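PDB 3QEC: putative carbohydrate binding protein from Pseudomonas aeruginosa, which probably binds carbohydrates and may take part in their transport, and is associated with heparin and suramin binding and with biofilm formation. Local coordinates for residues G24-D29 / Q144-T149; L32-G37 / I126-T131; A48-T53 / P82-Y87. All blocks are in the same frame, centred on the assembly; numbering follows the deposited sequence.

Contact 1: G24-D29 / Q144-T149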
loop_
_atom_site.group_PDB
_atom_site.type_symbol
_atom_site.label_atom_id
_atom_site.label_comp_id
_atom_site.label_asym_id
_atom_site.label_seq_id
_atom_site.Cartn_x
_atom_site.Cartn_y
_atom_site.Cartn_z
ATOM N N GLY A 24 11.041 -14.640 5.266
ATOM C CA GLY A 24 10.994 -13.298 5.832
ATOM C C GLY A 24 9.714 -12.935 6.558
ATOM O O GLY A 24 8.626 -13.371 6.178
ATOM N N VAL A 25 9.859 -12.129 7.618
ATOM C CA VAL A 25 8.788 -11.620 8.484
ATOM C C VAL A 25 8.744 -10.089 8.376
ATOM O O VAL A 25 9.774 -9.444 8.552
ATOM C CB VAL A 25 9.022 -12.080 9.961
ATOM C CG1 VAL A 25 8.147 -11.304 10.940
ATOM C CG2 VAL A 25 8.807 -13.578 10.117
ATOM N N ILE A 26 7.567 -9.517 8.084
ATOM C CA ILE A 26 7.353 -8.059 8.007
ATOM C C ILE A 26 6.311 -7.680 9.057
ATOM O O ILE A 26 5.260 -8.318 9.138
ATOM C CB ILE A 26 6.968 -7.541 6.576
ATOM C CG1 ILE A 26 8.115 -7.785 5.562
ATOM C CG2 ILE A 26 6.587 -6.044 6.604
ATOM C CD1 ILE A 26 7.859 -7.276 4.105
ATOM N N ASN A 27 6.631 -6.669 9.880
ATOM C CA ASN A 27 5.756 -6.088 10.918
ATOM C C ASN A 27 5.595 -4.623 10.650
ATOM O O ASN A 27 6.530 -3.968 10.194
ATOM C CB ASN A 27 6.322 -6.277 12.332
ATOM C CG ASN A 27 6.761 -7.674 12.636
ATOM O OD1 ASN A 27 7.953 -7.995 12.595
ATOM N ND2 ASN A 27 5.813 -8.533 12.942
ATOM N N GLY A 28 4.445 -4.084 10.981
ATOM C CA GLY A 28 4.253 -2.665 10.777
ATOM C C GLY A 28 3.017 -2.110 11.414
ATOM O O GLY A 28 2.223 -2.849 12.002
ATOM N N ASP A 29 2.857 -0.794 11.256
ATOM C CA ASP A 29 1.762 0.006 11.785
ATOM C C ASP A 29 1.236 0.916 10.711
ATOM O O ASP A 29 2.020 1.496 9.950
ATOM C CB ASP A 29 2.233 0.821 13.000
ATOM C CG ASP A 29 2.634 -0.042 14.184
ATOM O OD1 ASP A 29 1.733 -0.619 14.833
ATOM O OD2 ASP A 29 3.845 -0.139 14.461
ATOM N N GLN A 144 13.604 -4.498 8.833
ATOM C CA GLN A 144 13.096 -3.535 9.815
ATOM C C GLN A 144 11.564 -3.403 9.728
ATOM O O GLN A 144 10.979 -3.747 8.696
ATOM C CB GLN A 144 13.731 -2.158 9.569
ATOM C CG GLN A 144 15.220 -2.092 9.885
ATOM C CD GLN A 144 15.804 -0.727 9.669
ATOM O OE1 GLN A 144 16.823 -0.543 8.973
ATOM N NE2 GLN A 144 15.189 0.252 10.287
ATOM N N LYS A 145 10.920 -2.885 10.796
ATOM C CA LYS A 145 9.481 -2.615 10.812
ATOM C C LYS A 145 9.124 -1.576 9.744
ATOM O O LYS A 145 9.966 -0.748 9.372
ATOM C CB LYS A 145 9.039 -2.105 12.189
ATOM C CG LYS A 145 8.584 -3.200 13.148
ATOM C CD LYS A 145 8.068 -2.644 14.487
ATOM C CE LYS A 145 6.638 -2.134 14.461
ATOM N NZ LYS A 145 6.272 -1.423 15.722
ATOM N N VAL A 146 7.888 -1.615 9.253
ATOM C CA VAL A 146 7.410 -0.628 8.293
ATOM C C VAL A 146 6.413 0.302 9.000
ATOM O O VAL A 146 5.406 -0.150 9.543
ATOM C CB VAL A 146 6.785 -1.260 7.017
ATOM C CG1 VAL A 146 6.388 -0.179 6.005
ATOM C CG2 VAL A 146 7.730 -2.275 6.385
ATOM N N LEU A 147 6.694 1.592 8.996
ATOM C CA LEU A 147 5.754 2.570 9.526
ATOM C C LEU A 147 4.995 3.111 8.287
ATOM O O LEU A 147 5.513 3.954 7.534
ATOM C CB LEU A 147 6.483 3.649 10.352
ATOM C CG LEU A 147 5.611 4.554 11.206
ATOM C CD1 LEU A 147 5.092 3.823 12.454
ATOM C CD2 LEU A 147 6.370 5.805 11.621
ATOM N N LEU A 148 3.824 2.509 8.011
ATOM C CA LEU A 148 3.030 2.845 6.832
ATOM C C LEU A 148 2.206 4.102 7.108
ATOM O O LEU A 148 1.032 4.022 7.482
ATOM C CB LEU A 148 2.149 1.642 6.413
ATOM C CG LEU A 148 1.588 1.644 4.974
ATOM C CD1 LEU A 148 2.681 1.888 3.929
ATOM C CD2 LEU A 148 0.818 0.366 4.690
ATOM N N THR A 149 2.855 5.275 6.950
ATOM C CA THR A 149 2.269 6.593 7.186
ATOM C C THR A 149 2.879 7.666 6.254
ATOM O O THR A 149 3.925 7.436 5.637
ATOM C CB THR A 149 2.460 6.975 8.671
ATOM O OG1 THR A 149 1.514 7.980 9.015
ATOM C CG2 THR A 149 3.887 7.439 9.014
#
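Gly-28 and Asp-29 pair in parallel with Val-146 and Leu-147, adding the short C-terminal strand to a mixed beta sheet on one side of a two-sheet sandwich. Val-146 bonds to the residues on both sides of Gly-28, as a parallel pair does: its N gives a bond of 2.9 Å to Asn-27 O, and its O takes one of 3.1 Å from Asp-29 N. Asp-29 then accepts Leu-148 N on its own O at 2.8 Å. Past this point the chain turns off, with Leu-148 at the centre of an inverse gamma turn.

On the outer face Asp-29 and Lys-145 form a salt bridge, NZ meeting OD2 at 3.0 Å nearly along the C-O axis. The bend in the lysine at chi3 (81°) swings CE round, and CE lies 3.4 Å from the same OD2. Nearby, Lys-145 CG rests 3.9 Å from Asn-27 CB, while the amide of Asn-27 is engaged by Asp-100 through ND2.

The inward-facing contact between the strands is apolar. Ile-26 CG2 and Val-146 CG2 touch at 3.9 Å, each side chain crossing the other obliquely. Both pack on Ile-111 of strand 107-120, and Ile-26, Val-146 and Leu-148 all reach strand 125-138. Strand 98-104 pairs antiparallel with strand 24-33.

Contact 2: L32-G37 / I126-T131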
loop_
_atom_site.group_PDB
_atom_site.type_symbol
_atom_site.label_atom_id
_atom_site.label_comp_id
_atom_site.label_asym_id
_atom_site.label_seq_id
_atom_site.Cartn_x
_atom_site.Cartn_y
_atom_site.Cartn_z
ATOM N N LEU A 32 -2.775 7.528 9.504
ATOM C CA LEU A 32 -2.707 8.787 8.762
ATOM C C LEU A 32 -3.095 9.898 9.723
ATOM O O LEU A 32 -3.548 9.590 10.820
ATOM C CB LEU A 32 -3.582 8.756 7.482
ATOM C CG LEU A 32 -3.071 7.870 6.312
ATOM C CD1 LEU A 32 -3.982 7.983 5.106
ATOM C CD2 LEU A 32 -1.634 8.199 5.912
ATOM N N THR A 33 -2.860 11.170 9.371
ATOM C CA THR A 33 -3.181 12.297 10.262
ATOM C C THR A 33 -4.276 13.169 9.660
ATOM O O THR A 33 -4.213 13.503 8.484
ATOM C CB THR A 33 -1.914 13.148 10.544
ATOM O OG1 THR A 33 -0.887 12.325 11.084
ATOM C CG2 THR A 33 -2.172 14.291 11.499
ATOM N N SER A 34 -5.234 13.600 10.480
ATOM C CA SER A 34 -6.303 14.507 10.068
ATOM C C SER A 34 -5.733 15.905 9.755
ATOM O O SER A 34 -4.611 16.220 10.148
ATOM C CB SER A 34 -7.352 14.598 11.169
ATOM O OG SER A 34 -8.259 15.661 10.925
ATOM N N ALA A 35 -6.525 16.752 9.086
ATOM C CA ALA A 35 -6.171 18.135 8.777
ATOM C C ALA A 35 -6.126 18.984 10.056
ATOM O O ALA A 35 -5.501 20.057 10.073
ATOM C CB ALA A 35 -7.178 18.710 7.801
ATOM N N SER A 36 -6.815 18.508 11.109
ATOM C CA SER A 36 -6.885 19.100 12.450
ATOM C C SER A 36 -5.649 18.699 13.312
ATOM O O SER A 36 -5.406 19.306 14.355
ATOM C CB SER A 36 -8.164 18.656 13.145
ATOM O OG SER A 36 -8.122 17.258 13.374
ATOM N N GLY A 37 -4.897 17.698 12.854
ATOM C CA GLY A 37 -3.720 17.192 13.541
ATOM C C GLY A 37 -3.924 15.874 14.273
ATOM O O GLY A 37 -2.947 15.257 14.703
ATOM N N ILE A 126 -16.742 15.988 5.446
ATOM C CA ILE A 126 -15.481 15.989 4.709
ATOM C C ILE A 126 -14.944 14.571 4.703
ATOM O O ILE A 126 -15.075 13.877 5.714
ATOM C CB ILE A 126 -14.473 16.980 5.404
ATOM C CG1 ILE A 126 -15.069 18.382 5.713
ATOM C CG2 ILE A 126 -13.111 17.070 4.711
ATOM C CD1 ILE A 126 -15.587 19.255 4.523
ATOM N N THR A 127 -14.336 14.132 3.587
ATOM C CA THR A 127 -13.677 12.817 3.532
ATOM C C THR A 127 -12.181 13.082 3.704
ATOM O O THR A 127 -11.610 13.925 2.998
ATOM C CB THR A 127 -14.044 12.014 2.281
ATOM O OG1 THR A 127 -15.452 11.779 2.314
ATOM C CG2 THR A 127 -13.321 10.680 2.217
ATOM N N GLU A 128 -11.584 12.430 4.709
ATOM C CA GLU A 128 -10.179 12.606 5.054
ATOM C C GLU A 128 -9.380 11.336 4.730
ATOM O O GLU A 128 -9.962 10.269 4.526
ATOM C CB GLU A 128 -10.043 12.988 6.539
ATOM C CG GLU A 128 -10.619 14.352 6.878
ATOM C CD GLU A 128 -9.810 15.137 7.887
ATOM O OE1 GLU A 128 -8.759 15.690 7.499
ATOM O OE2 GLU A 128 -10.224 15.204 9.065
ATOM N N GLY A 129 -8.060 11.472 4.673
ATOM C CA GLY A 129 -7.157 10.365 4.373
ATOM C C GLY A 129 -7.047 10.071 2.892
ATOM O O GLY A 129 -7.354 10.922 2.048
ATOM N N GLY A 130 -6.594 8.863 2.588
ATOM C CA GLY A 130 -6.386 8.399 1.223
ATOM C C GLY A 130 -5.436 7.226 1.163
ATOM O O GLY A 130 -5.397 6.407 2.090
ATOM N N THR A 131 -4.664 7.136 0.069
ATOM C CA THR A 131 -3.714 6.041 -0.148
ATOM C C THR A 131 -2.340 6.405 0.404
ATOM O O THR A 131 -1.964 7.587 0.437
ATOM C CB THR A 131 -3.626 5.650 -1.643
ATOM O OG1 THR A 131 -3.260 6.795 -2.412
ATOM C CG2 THR A 131 -4.930 5.075 -2.186
#
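Glu-128 reaches from the edge strand of one sheet of the beta sandwich to Ser-34 and Ala-35, in the turn that follows strand 24-33 of the other. The two backbones do not pair here; the nearest CA atoms, those of Leu-32 and Gly-129, are 6.4 Å apart, and the joining is done by side chains that reach across to a side chain or to main chain.

The polar part is a carboxylate docked on a turn. Ser-34 to Gly-37 make a type I beta turn, closed by a bond from Gly-37 N to Ser-34 O. Glu-128 receives one donor on each oxygen: Ala-35 N gives a fairly straight bond to OE1, 2.9 Å long, on its syn lone pair, and Ser-34 OG donates to OE2 at 2.7 Å, also from the syn side but 23° out of the carboxylate plane. This two-pronged hold should restrict rotation of the carboxylate and would partly offset its negative charge. The side chain leaves its strand with CG anti to the carbonyl carbon and bends at chi2 (-142°), which sets CD facing the turn.

The apolar part belongs to Leu-32, whose CD1 lies 4.0 Å from Gly-129 CA and 3.7 Å from Gly-130 O, so the methyl rests against glycine backbone. Trp-117 of strand 107-120 touches both Leu-32 and Glu-128, linking the two halves of the contact. A glycerol, probably from the crystallisation liquor, lies next to Leu-32 and bonds to Thr-33 N.

Ser-34 OG, a donor to Glu-128, is also an acceptor twice over within the turn: it takes Ser-36 N at 3.2 Å, an almost straight bond that makes an ST turn, and Ser-36 OG at 2.9 Å.

Contact 3: A48-T53 / P82-Y87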
loop_
_atom_site.group_PDB
_atom_site.type_symbol
_atom_site.label_atom_id
_atom_site.label_comp_id
_atom_site.label_asym_id
_atom_site.label_seq_id
_atom_site.Cartn_x
_atom_site.Cartn_y
_atom_site.Cartn_z
ATOM N N ALA A 48 -1.551 -4.392 1.183
ATOM C CA ALA A 48 -1.010 -5.163 0.060
ATOM C C ALA A 48 0.515 -5.086 0.016
ATOM O O ALA A 48 1.100 -4.026 0.269
ATOM C CB ALA A 48 -1.588 -4.655 -1.257
ATOM N N LEU A 49 1.148 -6.211 -0.337
ATOM C CA LEU A 49 2.601 -6.307 -0.490
ATOM C C LEU A 49 2.880 -7.024 -1.817
ATOM O O LEU A 49 2.445 -8.163 -1.996
ATOM C CB LEU A 49 3.211 -7.043 0.722
ATOM C CG LEU A 49 4.706 -7.291 0.701
ATOM C CD1 LEU A 49 5.450 -6.108 1.260
ATOM C CD2 LEU A 49 5.039 -8.529 1.487
ATOM N N GLU A 50 3.527 -6.335 -2.769
ATOM C CA GLU A 50 3.774 -6.887 -4.108
ATOM C C GLU A 50 5.154 -6.497 -4.678
ATOM O O GLU A 50 5.704 -5.495 -4.228
ATOM C CB GLU A 50 2.674 -6.405 -5.069
ATOM C CG GLU A 50 2.629 -4.902 -5.326
ATOM C CD GLU A 50 1.454 -4.526 -6.201
ATOM O OE1 GLU A 50 1.385 -5.021 -7.350
ATOM O OE2 GLU A 50 0.563 -3.800 -5.710
ATOM N N PRO A 51 5.697 -7.233 -5.699
ATOM C CA PRO A 51 7.002 -6.843 -6.286
ATOM C C PRO A 51 7.055 -5.378 -6.764
ATOM O O PRO A 51 6.085 -4.898 -7.356
ATOM C CB PRO A 51 7.150 -7.807 -7.478
ATOM C CG PRO A 51 6.320 -8.998 -7.107
ATOM C CD PRO A 51 5.155 -8.454 -6.351
ATOM N N ALA A 52 8.191 -4.669 -6.500
ATOM C CA ALA A 52 8.394 -3.271 -6.911
ATOM C C ALA A 52 8.866 -3.215 -8.377
ATOM O O ALA A 52 10.063 -3.101 -8.638
ATOM C CB ALA A 52 9.400 -2.583 -5.989
ATOM N N THR A 53 7.930 -3.333 -9.327
ATOM C CA THR A 53 8.243 -3.364 -10.759
ATOM C C THR A 53 8.048 -2.000 -11.411
ATOM O O THR A 53 7.409 -1.110 -10.830
ATOM C CB THR A 53 7.384 -4.430 -11.477
ATOM O OG1 THR A 53 6.000 -4.104 -11.349
ATOM C CG2 THR A 53 7.665 -5.853 -10.984
ATOM N N PRO A 82 -4.388 -8.939 -15.413
ATOM C CA PRO A 82 -4.789 -10.003 -14.471
ATOM C C PRO A 82 -3.636 -10.885 -13.974
ATOM O O PRO A 82 -3.802 -11.545 -12.949
ATOM C CB PRO A 82 -5.806 -10.810 -15.265
ATOM C CG PRO A 82 -5.537 -10.494 -16.693
ATOM C CD PRO A 82 -5.058 -9.098 -16.723
ATOM N N ARG A 83 -2.463 -10.849 -14.638
ATOM C CA ARG A 83 -1.288 -11.630 -14.245
ATOM C C ARG A 83 -0.620 -11.104 -12.971
ATOM O O ARG A 83 0.153 -11.828 -12.342
ATOM C CB ARG A 83 -0.249 -11.644 -15.370
ATOM C CG ARG A 83 -0.577 -12.578 -16.528
ATOM C CD ARG A 83 0.413 -12.395 -17.663
ATOM N NE ARG A 83 0.159 -11.141 -18.374
ATOM C CZ ARG A 83 0.842 -10.711 -19.431
ATOM N NH1 ARG A 83 1.831 -11.441 -19.934
ATOM N NH2 ARG A 83 0.512 -9.568 -20.019
ATOM N N ARG A 84 -0.875 -9.840 -12.616
ATOM C CA ARG A 84 -0.271 -9.192 -11.449
ATOM C C ARG A 84 -0.832 -9.741 -10.133
ATOM O O ARG A 84 -0.079 -9.882 -9.179
ATOM C CB ARG A 84 -0.494 -7.675 -11.544
ATOM C CG ARG A 84 -0.147 -6.858 -10.305
ATOM C CD ARG A 84 -1.376 -6.117 -9.867
ATOM N NE ARG A 84 -1.173 -5.423 -8.604
ATOM C CZ ARG A 84 -2.139 -5.180 -7.728
ATOM N NH1 ARG A 84 -3.382 -5.584 -7.971
ATOM N NH2 ARG A 84 -1.869 -4.554 -6.591
ATOM N N ALA A 85 -2.140 -10.043 -10.081
ATOM C CA ALA A 85 -2.836 -10.509 -8.876
ATOM C C ALA A 85 -2.171 -11.724 -8.203
ATOM O O ALA A 85 -2.166 -11.800 -6.980
ATOM C CB ALA A 85 -4.286 -10.829 -9.196
ATOM N N THR A 86 -1.578 -12.636 -8.986
ATOM C CA THR A 86 -0.958 -13.855 -8.463
ATOM C C THR A 86 0.312 -13.557 -7.613
ATOM O O THR A 86 0.716 -14.410 -6.825
ATOM C CB THR A 86 -0.700 -14.874 -9.595
ATOM O OG1 THR A 86 -0.247 -16.093 -9.018
ATOM C CG2 THR A 86 0.323 -14.421 -10.605
ATOM N N TYR A 87 0.897 -12.352 -7.749
ATOM C CA TYR A 87 2.102 -11.905 -7.044
ATOM C C TYR A 87 1.799 -11.044 -5.801
ATOM O O TYR A 87 2.727 -10.695 -5.076
ATOM C CB TYR A 87 2.989 -11.096 -8.008
ATOM C CG TYR A 87 3.484 -11.919 -9.177
ATOM C CD1 TYR A 87 4.608 -12.733 -9.055
ATOM C CD2 TYR A 87 2.829 -11.885 -10.406
ATOM C CE1 TYR A 87 5.060 -13.504 -10.127
ATOM C CE2 TYR A 87 3.266 -12.661 -11.481
ATOM C CZ TYR A 87 4.378 -13.474 -11.334
ATOM O OH TYR A 87 4.819 -14.224 -12.396
HETATM O O HOH W 1 4.193 -10.335 -2.841
#
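The last strand residues Glu-50 and Pro-51 face Tyr-87, at the end of a run with helical backbone angles, and the CA atoms of Glu-50 and Tyr-87 come to 6.0 Å. One water joins the two main chains, donating to Leu-49 O at 2.9 Å and to Tyr-87 O at 2.7 Å.

The salt bridge of Glu-50 and Arg-84 carries the side-chain contact. Arg-84 presents its NE and NH2 edge to the carboxylate, with NE bonded to Glu-50 OE1 at 2.9 Å and NH2 to OE2 at 2.7 Å. Both oxygens lie near the guanidinium plane, yet the carboxylate is turned 41° from it, and the two side chains cross at about a right angle. Beyond CG the extended chain of Glu-50 carries the carboxylate out to the loop.

In the fold, this pins the long loop between helix 54-63 and strand 89-92 to strand 46-51 of the antiparallel sheet. The helix takes part as well: Tyr-60 OH bonds to Glu-50 OE2, giving that oxygen a second partner, and Met-56 touches both members of the salt bridge.

Beside it is a small apolar contact, where Pro-51 CD sits 3.8 Å from Tyr-87 CB. The tyrosine ring leads away from the strand to meet the ring of Tyr-15, in helix 12-16, with the planes at about 45°; Tyr-15 also touches Pro-51.

How the contacts relate
Contacts 1 and 2 share strand 24-33: contact 1 pairs its middle with the C-terminal strand, and contact 2 takes over where it runs out into a turn, with centres 21 Å apart. Contact 3 belongs to the antiparallel sheet, which contact 2 also reaches through strand 125-138. Contact 3 lies on the opposite side of the chain's centre from contact 2, the centres 27 Å apart and the nearest atoms about 10 Å. Contacts 1 and 3 do meet, across the sandwich interior, where Ile-26 CD1 packs on Leu-49 CD1 at 3.9 Å. The glycerol lies by contact 2, about 3 Å from the Leu-32 side chain, and does not by itself identify a carbohydrate site.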